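Local coordinates for protein MaoC-like dehydratase (Phytophthora Capsici, PDB 3KH8) that probably catalyses the reversible hydration of enoyl-CoA substrates, as a MaoC-like lyase built on the hot dog fold and related to hydratase 2 enzymes, at residues G288-T293 against V309-A314; I277-S282 against V315-G320; H218-Y223 against I248-C253; A198-P203 against K302-A307; N230-D235 against V242-P247. All coordinates share one frame; numbering follows the deposited sequence.

Contact 1: G288-T293 against V309-A314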
# COMPACT_ATOMS: atom_id res chain seq x y z
N GLY A 288 3.62 6.35 -14.06
CA GLY A 288 4.88 6.10 -14.75
C GLY A 288 5.59 7.37 -15.17
O GLY A 288 6.80 7.36 -15.41
N GLU A 289 4.85 8.47 -15.27
CA GLU A 289 5.42 9.75 -15.66
C GLU A 289 6.11 10.44 -14.49
O GLU A 289 5.80 10.17 -13.32
CB GLU A 289 4.34 10.66 -16.28
CG GLU A 289 3.80 10.12 -17.60
CD GLU A 289 2.90 11.10 -18.33
OE1 GLU A 289 2.01 11.72 -17.70
OE2 GLU A 289 3.09 11.26 -19.56
N THR A 290 7.06 11.31 -14.82
CA THR A 290 7.82 12.06 -13.82
C THR A 290 7.13 13.38 -13.50
O THR A 290 6.87 14.19 -14.40
CB THR A 290 9.27 12.32 -14.29
OG1 THR A 290 9.89 11.07 -14.63
CG2 THR A 290 10.09 13.02 -13.21
N ILE A 291 6.83 13.59 -12.22
CA ILE A 291 6.18 14.82 -11.77
C ILE A 291 7.20 15.79 -11.20
O ILE A 291 7.84 15.51 -10.18
CB ILE A 291 5.07 14.55 -10.73
CG1 ILE A 291 3.94 13.72 -11.34
CG2 ILE A 291 4.53 15.88 -10.16
CD1 ILE A 291 2.86 13.26 -10.34
N GLN A 292 7.35 16.93 -11.88
CA GLN A 292 8.23 18.01 -11.42
C GLN A 292 7.42 19.05 -10.67
O GLN A 292 6.40 19.53 -11.17
CB GLN A 292 8.90 18.71 -12.61
CG GLN A 292 9.82 17.85 -13.46
CD GLN A 292 10.20 18.53 -14.77
OE1 GLN A 292 9.34 19.02 -15.51
NE2 GLN A 292 11.49 18.55 -15.06
N THR A 293 7.87 19.41 -9.47
CA THR A 293 7.23 20.48 -8.72
C THR A 293 8.08 21.75 -8.80
O THR A 293 9.23 21.77 -8.34
CB THR A 293 6.94 20.07 -7.25
OG1 THR A 293 6.14 18.88 -7.24
CG2 THR A 293 6.19 21.17 -6.51
N VAL A 309 4.37 17.36 -15.76
CA VAL A 309 4.89 16.09 -16.27
C VAL A 309 6.13 16.38 -17.12
O VAL A 309 6.04 17.05 -18.16
CB VAL A 309 3.83 15.29 -17.08
CG1 VAL A 309 4.48 14.17 -17.88
CG2 VAL A 309 2.78 14.71 -16.14
N LYS A 310 7.27 15.88 -16.64
CA LYS A 310 8.57 16.12 -17.28
C LYS A 310 8.61 15.65 -18.73
O LYS A 310 9.12 16.35 -19.61
CB LYS A 310 9.67 15.43 -16.46
CG LYS A 310 11.09 15.72 -16.95
CD LYS A 310 12.12 15.10 -16.03
CE LYS A 310 13.52 15.47 -16.44
NZ LYS A 310 14.52 14.79 -15.57
N GLU A 311 8.04 14.47 -18.98
CA GLU A 311 8.14 13.83 -20.29
C GLU A 311 7.38 14.57 -21.40
O GLU A 311 7.72 14.43 -22.57
CB GLU A 311 7.68 12.36 -20.22
CG GLU A 311 8.63 11.43 -19.43
CD GLU A 311 8.39 11.44 -17.92
OE1 GLU A 311 7.52 12.20 -17.44
OE2 GLU A 311 9.09 10.68 -17.21
N ARG A 312 6.38 15.35 -21.01
CA ARG A 312 5.50 16.02 -21.97
C ARG A 312 5.46 17.54 -21.81
O ARG A 312 4.84 18.24 -22.61
CB ARG A 312 4.07 15.45 -21.88
CG ARG A 312 3.95 14.00 -22.32
CD ARG A 312 2.51 13.50 -22.29
NE ARG A 312 2.03 13.27 -20.92
CZ ARG A 312 1.09 14.00 -20.32
NH1 ARG A 312 0.50 15.01 -20.95
NH2 ARG A 312 0.73 13.71 -19.07
N GLY A 313 6.12 18.04 -20.76
CA GLY A 313 6.09 19.46 -20.43
C GLY A 313 4.70 20.00 -20.13
O GLY A 313 4.45 21.19 -20.29
N ALA A 314 3.80 19.12 -19.72
CA ALA A 314 2.41 19.51 -19.46
C ALA A 314 2.17 19.80 -17.98
O ALA A 314 2.49 18.98 -17.12
CB ALA A 314 1.46 18.42 -19.94
O HOH W 1 8.27 8.10 -17.59
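E289 and R312 close one end of this contact with a side-on salt bridge. NE of R312 gives to OE2 of E289 at 2.6 Å and NH2 of R312 to OE1 of E289 at 2.7 Å, each on the syn side of its oxygen. Carboxylate and guanidinium planes stand only 11° apart, and both acceptors lie in the guanidinium plane, so neither group can turn without straining a bond. One face of the carboxylate is covered by V309, whose CG1 is 3.5 Å from CD of E289. T290 is gripped by the carboxylate of E311: its backbone N donates to OE1 of E311 at 2.8 Å, and its OG1 gives to OE2 of E311 at 2.7 Å. E311 reaches back because its chain bends at chi2 (84°). A water donates to both OE2 of E311 and the carbonyl O of G288. In the backbone, K310 N bonds to T290 O at 2.8 Å, and I291 and V309 form an antiparallel non-hydrogen-bonded pair. Here strand 302-309 leaves the hot dog sheet beside strand 290-297 and turns back into strand 314-324; G313 and A314 both face V309 in a G1 beta bulge. Further along, K310 runs beside T290 and crosses Q292, whose NE2 lies 3.4 Å from CG of K310; the lysine's NZ goes on to a salt bridge with E212. Behind E289, its OE1 also takes the N-H of F286, and R312 NH2 reaches P284 O. I291 points from the sheet onto helix 251-266.

Contact 2: I277-S282 against V315-G320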
# COMPACT_ATOMS: atom_id res chain seq x y z
N ILE A 277 -3.03 24.50 1.50
CA ILE A 277 -2.65 24.22 0.13
C ILE A 277 -3.91 24.23 -0.73
O ILE A 277 -4.93 23.65 -0.36
CB ILE A 277 -1.85 22.88 0.01
CG1 ILE A 277 -1.39 22.63 -1.43
CG2 ILE A 277 -2.66 21.69 0.59
CD1 ILE A 277 -0.27 21.61 -1.56
N ARG A 278 -3.85 24.93 -1.86
CA ARG A 278 -4.92 24.90 -2.85
C ARG A 278 -4.37 24.83 -4.27
O ARG A 278 -3.32 25.42 -4.56
CB ARG A 278 -5.88 26.09 -2.68
CG ARG A 278 -5.24 27.47 -2.83
CD ARG A 278 -6.31 28.54 -2.72
NE ARG A 278 -5.77 29.90 -2.72
CZ ARG A 278 -6.09 30.84 -3.60
NH1 ARG A 278 -6.97 30.58 -4.57
NH2 ARG A 278 -5.55 32.05 -3.50
N VAL A 279 -5.06 24.11 -5.13
CA VAL A 279 -4.58 23.84 -6.48
C VAL A 279 -5.75 23.76 -7.44
O VAL A 279 -6.91 23.65 -7.01
CB VAL A 279 -3.79 22.49 -6.57
CG1 VAL A 279 -2.60 22.46 -5.61
CG2 VAL A 279 -4.72 21.28 -6.32
N ARG A 280 -5.46 23.81 -8.73
CA ARG A 280 -6.40 23.31 -9.72
C ARG A 280 -5.75 22.22 -10.55
O ARG A 280 -4.54 22.22 -10.76
CB ARG A 280 -7.00 24.43 -10.58
CG ARG A 280 -6.08 25.00 -11.63
CD ARG A 280 -6.77 26.12 -12.42
NE ARG A 280 -5.78 26.98 -13.06
CZ ARG A 280 -5.26 28.07 -12.51
NH1 ARG A 280 -5.65 28.47 -11.30
NH2 ARG A 280 -4.36 28.77 -13.17
N PHE A 281 -6.57 21.28 -11.02
CA PHE A 281 -6.08 20.20 -11.85
C PHE A 281 -6.31 20.57 -13.30
O PHE A 281 -7.45 20.71 -13.76
CB PHE A 281 -6.77 18.88 -11.47
CG PHE A 281 -6.66 18.56 -10.01
CD1 PHE A 281 -5.46 18.08 -9.48
CD2 PHE A 281 -7.74 18.75 -9.15
CE1 PHE A 281 -5.35 17.79 -8.12
CE2 PHE A 281 -7.63 18.47 -7.78
CZ PHE A 281 -6.43 17.99 -7.27
N SER A 282 -5.21 20.74 -14.03
CA SER A 282 -5.27 21.37 -15.35
C SER A 282 -5.22 20.38 -16.50
O SER A 282 -5.81 20.62 -17.56
CB SER A 282 -4.18 22.44 -15.48
OG SER A 282 -2.96 21.97 -14.96
N VAL A 315 1.61 20.97 -17.70
CA VAL A 315 1.24 21.31 -16.32
C VAL A 315 0.01 20.48 -15.92
O VAL A 315 -1.00 20.50 -16.61
CB VAL A 315 0.98 22.83 -16.14
CG1 VAL A 315 2.20 23.65 -16.60
CG2 VAL A 315 -0.26 23.26 -16.86
N ILE A 316 0.13 19.74 -14.82
CA ILE A 316 -0.98 18.90 -14.35
C ILE A 316 -1.66 19.47 -13.11
O ILE A 316 -2.85 19.25 -12.87
CB ILE A 316 -0.54 17.43 -14.09
CG1 ILE A 316 0.60 17.35 -13.06
CG2 ILE A 316 -0.14 16.77 -15.42
CD1 ILE A 316 0.91 15.94 -12.54
N VAL A 317 -0.89 20.21 -12.31
CA VAL A 317 -1.39 20.91 -11.14
C VAL A 317 -0.96 22.37 -11.29
O VAL A 317 0.23 22.67 -11.35
CB VAL A 317 -0.81 20.31 -9.84
CG1 VAL A 317 -1.34 21.04 -8.63
CG2 VAL A 317 -1.13 18.81 -9.74
N ASP A 318 -1.94 23.26 -11.37
CA ASP A 318 -1.69 24.67 -11.66
C ASP A 318 -2.26 25.56 -10.56
O ASP A 318 -3.07 25.10 -9.74
CB ASP A 318 -2.30 25.03 -13.02
CG ASP A 318 -1.54 26.15 -13.75
OD1 ASP A 318 -0.69 26.84 -13.15
OD2 ASP A 318 -1.81 26.32 -14.95
N GLY A 319 -1.83 26.82 -10.55
CA GLY A 319 -2.33 27.81 -9.60
C GLY A 319 -2.15 27.41 -8.14
O GLY A 319 -3.01 27.69 -7.30
N GLY A 320 -1.03 26.76 -7.84
CA GLY A 320 -0.77 26.26 -6.50
C GLY A 320 -0.37 27.34 -5.52
O GLY A 320 0.52 28.14 -5.81
O HOH W 2 -4.70 26.47 -15.60
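Strands 274-281 and 314-324 run antiparallel: R280 and D318 form the hydrogen-bonded pair, N to O at 2.9 Å in both directions, and F281 and V317 the non-hydrogen-bonded pair beside it. This is a neighbouring-strand pairing in the antiparallel sheet of the hot dog fold; on its other side strand 314-324 pairs with 302-309, where I316 and V317 both face A307 in a classic beta bulge. The face carrying V317 and F281 is apolar. CG1 of V317, anti to its own N (chi1 180°), meets CB of V279 at 3.5 Å, while CG2 of V317 approaches the F281 ring more loosely. I277 and V279, on strand 274-281, also press on F305, and I316 turns to helix 251-266. The face carrying R280 and D318 is polar. R280 and D318 extend side by side in the same direction, their flat ends 39° apart; the direct charge pair is long, NH2 of R280 to OD2 of D318 at 4.0 Å. A water completes it, accepting from NE of R280 at 2.8 Å and donating to OD2 of D318. CB of D318 and CA of G319 lie under one guanidinium face, with no side chain on G319 to push it off. OD1 of D318 takes two N-H groups, from G319 N within its own strand and from NE2 of Q306. At the strand end S282 N donates to I316 O at 3.0 Å, from well above the carbonyl plane, and OG of S282 makes a weak bond to V315 O at 3.0 Å.

Contact 3: H218-Y223 against I248-C253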
# COMPACT_ATOMS: atom_id res chain seq x y z
N HIS A 218 2.58 1.59 -11.74
CA HIS A 218 1.54 0.97 -10.93
C HIS A 218 1.15 1.82 -9.73
O HIS A 218 0.50 1.33 -8.80
CB HIS A 218 1.98 -0.45 -10.51
CG HIS A 218 2.58 -1.23 -11.64
ND1 HIS A 218 3.85 -1.77 -11.58
CD2 HIS A 218 2.11 -1.50 -12.88
CE1 HIS A 218 4.12 -2.38 -12.72
NE2 HIS A 218 3.09 -2.22 -13.53
N GLN A 219 1.50 3.10 -9.78
CA GLN A 219 1.26 4.03 -8.67
C GLN A 219 -0.22 4.13 -8.28
O GLN A 219 -0.54 4.20 -7.09
CB GLN A 219 1.82 5.43 -9.00
CG GLN A 219 1.92 6.37 -7.80
CD GLN A 219 3.16 6.12 -6.96
OE1 GLN A 219 3.09 6.04 -5.73
NE2 GLN A 219 4.32 6.00 -7.61
N ALA A 220 -1.11 4.14 -9.27
CA ALA A 220 -2.55 4.22 -9.00
C ALA A 220 -3.08 2.96 -8.31
O ALA A 220 -4.04 3.04 -7.54
CB ALA A 220 -3.34 4.50 -10.28
N GLN A 221 -2.46 1.82 -8.59
CA GLN A 221 -2.85 0.55 -7.96
C GLN A 221 -2.60 0.58 -6.46
O GLN A 221 -3.31 -0.08 -5.68
CB GLN A 221 -2.10 -0.63 -8.58
CG GLN A 221 -2.32 -0.84 -10.08
CD GLN A 221 -1.74 -2.15 -10.58
OE1 GLN A 221 -0.96 -2.80 -9.88
NE2 GLN A 221 -2.11 -2.56 -11.79
N VAL A 222 -1.58 1.34 -6.05
CA VAL A 222 -1.25 1.49 -4.63
C VAL A 222 -2.02 2.65 -4.02
O VAL A 222 -2.61 2.52 -2.94
CB VAL A 222 0.28 1.68 -4.41
CG1 VAL A 222 0.62 1.68 -2.92
CG2 VAL A 222 1.07 0.59 -5.11
N TYR A 223 -2.04 3.79 -4.71
CA TYR A 223 -2.73 4.98 -4.19
C TYR A 223 -4.22 4.76 -3.93
O TYR A 223 -4.76 5.27 -2.95
CB TYR A 223 -2.51 6.22 -5.08
CG TYR A 223 -3.20 7.43 -4.51
CD1 TYR A 223 -2.62 8.15 -3.47
CD2 TYR A 223 -4.45 7.83 -4.97
CE1 TYR A 223 -3.27 9.25 -2.91
CE2 TYR A 223 -5.11 8.92 -4.42
CZ TYR A 223 -4.51 9.63 -3.39
OH TYR A 223 -5.15 10.70 -2.84
N ILE A 248 -5.55 6.95 -15.97
CA ILE A 248 -4.85 8.13 -15.46
C ILE A 248 -4.59 8.01 -13.95
O ILE A 248 -5.34 7.35 -13.23
CB ILE A 248 -5.61 9.44 -15.77
CG1 ILE A 248 -6.98 9.47 -15.05
CG2 ILE A 248 -5.76 9.63 -17.28
CD1 ILE A 248 -7.63 10.84 -15.01
N LEU A 249 -3.52 8.66 -13.49
CA LEU A 249 -3.22 8.73 -12.06
C LEU A 249 -4.22 9.66 -11.38
O LEU A 249 -4.63 10.66 -11.98
CB LEU A 249 -1.78 9.21 -11.83
CG LEU A 249 -1.24 9.32 -10.39
CD1 LEU A 249 -1.15 7.94 -9.71
CD2 LEU A 249 0.11 10.02 -10.38
N HIS A 250 -4.61 9.33 -10.16
CA HIS A 250 -5.50 10.18 -9.35
C HIS A 250 -4.92 11.58 -9.27
O HIS A 250 -3.75 11.75 -8.96
CB HIS A 250 -5.60 9.66 -7.91
CG HIS A 250 -6.14 8.27 -7.78
ND1 HIS A 250 -5.48 7.16 -8.26
CD2 HIS A 250 -7.26 7.81 -7.18
CE1 HIS A 250 -6.18 6.07 -7.97
NE2 HIS A 250 -7.27 6.44 -7.32
N GLY A 251 -5.76 12.59 -9.54
CA GLY A 251 -5.36 13.98 -9.35
C GLY A 251 -4.87 14.28 -7.93
O GLY A 251 -3.92 15.03 -7.74
N LEU A 252 -5.52 13.67 -6.94
CA LEU A 252 -5.13 13.87 -5.54
C LEU A 252 -3.78 13.24 -5.19
O LEU A 252 -3.11 13.69 -4.26
CB LEU A 252 -6.22 13.40 -4.58
CG LEU A 252 -7.44 14.32 -4.46
CD1 LEU A 252 -8.56 13.65 -3.65
CD2 LEU A 252 -7.06 15.67 -3.84
N CYS A 253 -3.38 12.20 -5.93
CA CYS A 253 -2.05 11.60 -5.78
C CYS A 253 -0.98 12.59 -6.29
O CYS A 253 0.03 12.82 -5.62
CB CYS A 253 -1.97 10.26 -6.52
SG CYS A 253 -0.37 9.39 -6.34
O HOH W 3 -3.72 12.70 -1.86
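Y223 reaches across to the start of helix 251-266, its CB already 4.0 Å from SG of C253. With CG anti to the backbone N (chi1 -179°), the ring is sent over that helix's first turn. CB of C253 sits almost exactly over the ring centre, 3.6 Å from the centroid, a CH-pi contact; SG lies more obliquely, a sulfur-aromatic contact. On the ring's rim, CD2 of Y223 points into the face of H250 and comes within 3.3 Å of its CG, while CE2 runs along CB of H250. The two rings make an edge-to-face pair, planes at 66°. OH ends the chain 3.4 Å from CB of L252 and shares a water with L252 O, to which the water donates. H250, at the N-cap position, has A220 CB at its ring edge and bonds through NE2 to D228 O. CD1 of L249 touches CB of A220 (4.1 Å) and CG of Q219. Y223 begins a sequence resembling the hydratase 2 motif, which also takes in D228 and H233. The short helix 219-223 thus lies against the N-terminal end of the long hot dog helix 251-266, with helix 56-65 behind Y223, strand 123-132 touching L252, and the second subunit packing on V222 and Q221.

Contact 4: A198-P203 against K302-A307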
# COMPACT_ATOMS: atom_id res chain seq x y z
N ALA A 198 -8.43 35.23 -3.85
CA ALA A 198 -7.75 35.77 -5.03
C ALA A 198 -7.22 34.66 -5.93
O ALA A 198 -6.72 33.63 -5.44
CB ALA A 198 -6.62 36.69 -4.61
N ARG A 199 -7.35 34.86 -7.24
CA ARG A 199 -6.79 33.95 -8.23
C ARG A 199 -5.27 33.92 -8.10
O ARG A 199 -4.63 34.97 -8.02
CB ARG A 199 -7.19 34.37 -9.64
CG ARG A 199 -6.38 33.72 -10.76
CD ARG A 199 -6.98 33.97 -12.15
NE ARG A 199 -8.30 33.36 -12.30
CZ ARG A 199 -8.52 32.06 -12.46
NH1 ARG A 199 -7.50 31.20 -12.49
NH2 ARG A 199 -9.76 31.61 -12.58
N VAL A 200 -4.71 32.71 -8.08
CA VAL A 200 -3.27 32.54 -7.98
C VAL A 200 -2.59 32.90 -9.30
O VAL A 200 -2.91 32.34 -10.36
CB VAL A 200 -2.89 31.10 -7.54
CG1 VAL A 200 -1.38 30.89 -7.58
CG2 VAL A 200 -3.44 30.82 -6.14
N GLN A 201 -1.67 33.85 -9.24
CA GLN A 201 -0.88 34.23 -10.40
C GLN A 201 0.51 33.63 -10.26
O GLN A 201 1.30 34.05 -9.42
CB GLN A 201 -0.82 35.76 -10.55
CG GLN A 201 -2.19 36.39 -10.79
CD GLN A 201 -2.19 37.92 -10.82
OE1 GLN A 201 -1.14 38.56 -10.89
NE2 GLN A 201 -3.38 38.49 -10.76
N ILE A 202 0.79 32.61 -11.07
CA ILE A 202 2.11 31.97 -11.09
C ILE A 202 3.13 32.98 -11.65
O ILE A 202 2.92 33.52 -12.74
CB ILE A 202 2.10 30.65 -11.91
CG1 ILE A 202 1.18 29.59 -11.28
CG2 ILE A 202 3.53 30.12 -12.13
CD1 ILE A 202 1.47 29.23 -9.83
N PRO A 203 4.21 33.25 -10.90
CA PRO A 203 5.21 34.23 -11.33
C PRO A 203 5.89 33.83 -12.63
O PRO A 203 6.06 32.64 -12.90
CB PRO A 203 6.22 34.24 -10.18
CG PRO A 203 5.47 33.72 -9.00
CD PRO A 203 4.53 32.70 -9.57
N LYS A 302 4.44 32.15 2.22
CA LYS A 302 3.62 31.79 1.06
C LYS A 302 4.47 31.31 -0.11
O LYS A 302 5.43 31.98 -0.51
CB LYS A 302 2.71 32.95 0.63
CG LYS A 302 1.67 32.57 -0.42
CD LYS A 302 0.80 33.75 -0.86
CE LYS A 302 1.50 34.60 -1.92
NZ LYS A 302 0.57 35.57 -2.54
N VAL A 303 4.11 30.15 -0.65
CA VAL A 303 4.81 29.57 -1.80
C VAL A 303 3.83 29.27 -2.92
O VAL A 303 2.81 28.60 -2.71
CB VAL A 303 5.59 28.28 -1.42
CG1 VAL A 303 6.32 27.70 -2.64
CG2 VAL A 303 6.57 28.55 -0.30
N LEU A 304 4.14 29.78 -4.11
CA LEU A 304 3.36 29.46 -5.29
C LEU A 304 4.04 28.32 -6.02
O LEU A 304 5.27 28.18 -5.96
CB LEU A 304 3.16 30.69 -6.18
CG LEU A 304 2.50 31.91 -5.50
CD1 LEU A 304 2.26 33.04 -6.50
CD2 LEU A 304 1.19 31.56 -4.78
N PHE A 305 3.25 27.47 -6.68
CA PHE A 305 3.81 26.27 -7.30
C PHE A 305 2.98 25.69 -8.43
O PHE A 305 1.79 25.98 -8.56
CB PHE A 305 4.10 25.20 -6.24
CG PHE A 305 2.87 24.57 -5.65
CD1 PHE A 305 2.24 25.15 -4.55
CD2 PHE A 305 2.35 23.40 -6.18
CE1 PHE A 305 1.10 24.57 -4.00
CE2 PHE A 305 1.21 22.81 -5.64
CZ PHE A 305 0.59 23.40 -4.54
N GLN A 306 3.64 24.87 -9.24
CA GLN A 306 3.00 24.06 -10.26
C GLN A 306 3.60 22.67 -10.21
O GLN A 306 4.75 22.50 -9.80
CB GLN A 306 3.26 24.64 -11.65
CG GLN A 306 2.67 26.01 -11.93
CD GLN A 306 3.03 26.49 -13.32
OE1 GLN A 306 4.20 26.52 -13.70
NE2 GLN A 306 2.02 26.85 -14.11
N ALA A 307 2.83 21.67 -10.64
CA ALA A 307 3.38 20.35 -10.90
C ALA A 307 3.26 20.05 -12.39
O ALA A 307 2.22 20.30 -13.00
CB ALA A 307 2.68 19.27 -10.07
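L304 sets its forked end against the extended run V200-P203. Its CD1 branch abuts both the carbonyl O of Q201, 3.2 Å, and CD of P203, 3.8 Å; the CD2 branch turns the other way and meets CG1 of V200 tip to tip at 3.9 Å. I202 then lies further along the strand. Its chain doubles back at chi2 (-56°), bringing CD1 down onto the strand backbone, 3.5 Å from the carbonyl O of F305, while CG1 and CG2 ride over the extended chain of Q306, CG2 of I202 being 3.9 Å from CD of Q306. The Q306 amide is covered by this aliphatic patch but not stranded, since its NE2 donates to D318 and its OE1 accepts from R294. No hydrogen bond joins the two segments; residues 200-203 run at 86° to residues 304-306 and hold to them by apolar contact, with W296 on the adjoining strand extending the surface under I202 and P203. V303 and F305 point to the opposite side, against helix 251-266. The strand therefore has two covers, the long helix on one face and the loop 198-203 on the other: a hot dog sheet curled round its central helix, its outer face crossed by the linking chain that leads from strand 192-193 to strand 209-214.

Contact 5: N230-D235 against V242-P247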
# COMPACT_ATOMS: atom_id res chain seq x y z
N ASN A 230 -12.23 4.33 -7.87
CA ASN A 230 -12.68 4.66 -9.23
C ASN A 230 -11.95 3.85 -10.31
O ASN A 230 -10.72 3.87 -10.39
CB ASN A 230 -12.48 6.17 -9.48
CG ASN A 230 -13.23 6.68 -10.71
OD1 ASN A 230 -13.59 5.91 -11.61
ND2 ASN A 230 -13.46 7.99 -10.76
N SER A 231 -12.73 3.14 -11.13
CA SER A 231 -12.19 2.29 -12.19
C SER A 231 -11.39 3.06 -13.24
O SER A 231 -10.57 2.47 -13.95
CB SER A 231 -13.32 1.50 -12.87
OG SER A 231 -14.28 2.38 -13.43
N LEU A 232 -11.61 4.37 -13.32
CA LEU A 232 -10.88 5.25 -14.23
C LEU A 232 -9.36 5.14 -14.06
O LEU A 232 -8.61 5.28 -15.02
CB LEU A 232 -11.35 6.71 -14.03
CG LEU A 232 -10.71 7.84 -14.86
CD1 LEU A 232 -10.97 7.67 -16.35
CD2 LEU A 232 -11.19 9.21 -14.38
N HIS A 233 -8.92 4.86 -12.83
CA HIS A 233 -7.49 4.85 -12.52
C HIS A 233 -6.82 3.47 -12.63
O HIS A 233 -5.62 3.34 -12.37
CB HIS A 233 -7.25 5.47 -11.14
CG HIS A 233 -7.91 6.81 -10.97
ND1 HIS A 233 -7.58 7.90 -11.74
CD2 HIS A 233 -8.90 7.21 -10.15
CE1 HIS A 233 -8.32 8.93 -11.38
NE2 HIS A 233 -9.14 8.54 -10.41
N ILE A 234 -7.58 2.45 -13.03
CA ILE A 234 -7.04 1.09 -13.06
C ILE A 234 -7.47 0.24 -14.27
O ILE A 234 -6.66 -0.52 -14.81
CB ILE A 234 -7.26 0.36 -11.69
CG1 ILE A 234 -6.50 -0.97 -11.65
CG2 ILE A 234 -8.75 0.22 -11.38
CD1 ILE A 234 -6.21 -1.48 -10.25
N ASP A 235 -8.73 0.36 -14.68
CA ASP A 235 -9.28 -0.44 -15.77
C ASP A 235 -9.03 0.26 -17.11
O ASP A 235 -9.64 1.30 -17.39
CB ASP A 235 -10.79 -0.67 -15.55
CG ASP A 235 -11.39 -1.67 -16.55
OD1 ASP A 235 -10.76 -2.02 -17.57
OD2 ASP A 235 -12.53 -2.12 -16.29
N VAL A 242 -13.42 6.56 -22.17
CA VAL A 242 -13.60 8.02 -22.07
C VAL A 242 -12.50 8.82 -22.78
O VAL A 242 -12.42 10.04 -22.62
CB VAL A 242 -13.76 8.49 -20.60
CG1 VAL A 242 -15.11 8.05 -20.04
CG2 VAL A 242 -12.62 7.97 -19.72
N GLY A 243 -11.67 8.13 -23.56
CA GLY A 243 -10.73 8.80 -24.46
C GLY A 243 -9.24 8.64 -24.20
O GLY A 243 -8.43 8.97 -25.07
N PHE A 244 -8.87 8.14 -23.02
CA PHE A 244 -7.46 8.00 -22.64
C PHE A 244 -6.81 6.74 -23.22
O PHE A 244 -7.47 5.72 -23.40
CB PHE A 244 -7.30 8.02 -21.12
CG PHE A 244 -7.86 9.26 -20.45
CD1 PHE A 244 -7.23 10.49 -20.60
CD2 PHE A 244 -9.01 9.18 -19.67
CE1 PHE A 244 -7.74 11.64 -19.98
CE2 PHE A 244 -9.53 10.32 -19.05
CZ PHE A 244 -8.89 11.55 -19.20
N LYS A 245 -5.51 6.82 -23.49
CA LYS A 245 -4.73 5.67 -23.99
C LYS A 245 -4.56 4.59 -22.92
O LYS A 245 -4.43 3.40 -23.23
CB LYS A 245 -3.35 6.13 -24.49
CG LYS A 245 -2.49 6.85 -23.43
CD LYS A 245 -1.16 7.34 -24.00
CE LYS A 245 -0.45 8.24 -23.00
NZ LYS A 245 0.90 8.67 -23.46
N GLN A 246 -4.54 5.02 -21.66
CA GLN A 246 -4.37 4.15 -20.51
C GLN A 246 -5.01 4.83 -19.29
O GLN A 246 -5.37 6.00 -19.37
CB GLN A 246 -2.88 3.85 -20.28
CG GLN A 246 -2.00 5.08 -20.01
CD GLN A 246 -0.52 4.76 -20.03
OE1 GLN A 246 -0.00 4.19 -20.99
NE2 GLN A 246 0.18 5.13 -18.96
N PRO A 247 -5.18 4.09 -18.18
CA PRO A 247 -5.72 4.73 -16.97
C PRO A 247 -4.89 5.95 -16.56
O PRO A 247 -3.68 5.99 -16.78
CB PRO A 247 -5.62 3.63 -15.92
CG PRO A 247 -5.73 2.37 -16.69
CD PRO A 247 -5.00 2.64 -17.98
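The F244 ring is met at a slant, neither on its face nor at its edge, by L232, whose CD1 lies 4.0 Å from CE2 of F244. On the other segment the H233 imidazole has CG of its neighbour L232 over one face, offset toward the rim, and is also stacked with the ring of H250. The pyrrolidine of P247 meets the backbone edge-on, through CB and CG: its CB is 3.5 Å from both L232 O and H233 C, and its CG is 3.6 Å from I234 O. CB of P247 covers L232 O, a buried carbonyl with no polar partner in the model. L232 carries the rest of the contact. With CG anti to the backbone N (chi1 179°) and a bend at chi2 (63°), it brings CD1 out to CG2 of V242 at 3.8 Å as well as to the F244 ring, the V242 side chain crossing it at about a right angle. The two segments flank helix 236-241, and P247 also touches its A239. D235 is the helix N-cap, OD1 taking E237 N; at the far end G243, with positive phi, is the C-prime residue of a Schellman motif in which F244 N bonds to A239 O. Within the hydratase 2-like sequence that starts at Y223, residues 231-233 form a 3-10 turn. N230 OD1 accepts L232 N at 3.0 Å in an Asx turn, and S231 O takes both I234 N and D235 N. ND1 of H233 bonds to I248 O, just past P247. From the second subunit, Y75 packs on S231, I234 and D235.

In the fold
Contacts 1, 2 and 4 share the hot dog sheet: contacts 2 and 4 lie closest, about 8 Å between centres, where strands 302-309 and 314-324 adjoin, and contact 1 lies at the turn of the same hairpin. Contacts 3 and 5 lie in the helices and loops before and at the start of helix 251-266, joined through H233, and both touch the second subunit. Chemistry follows place. Contact 3 is wholly buried and aromatic; contact 1, toward the surface, relies on one salt bridge and on carboxylate hydrogen bonds; contact 2 divides into an apolar and a polar face; contacts 4 and 5 are apolar loop packing without hydrogen bonds across. F281 links contact 2 to the helix start in contact 3.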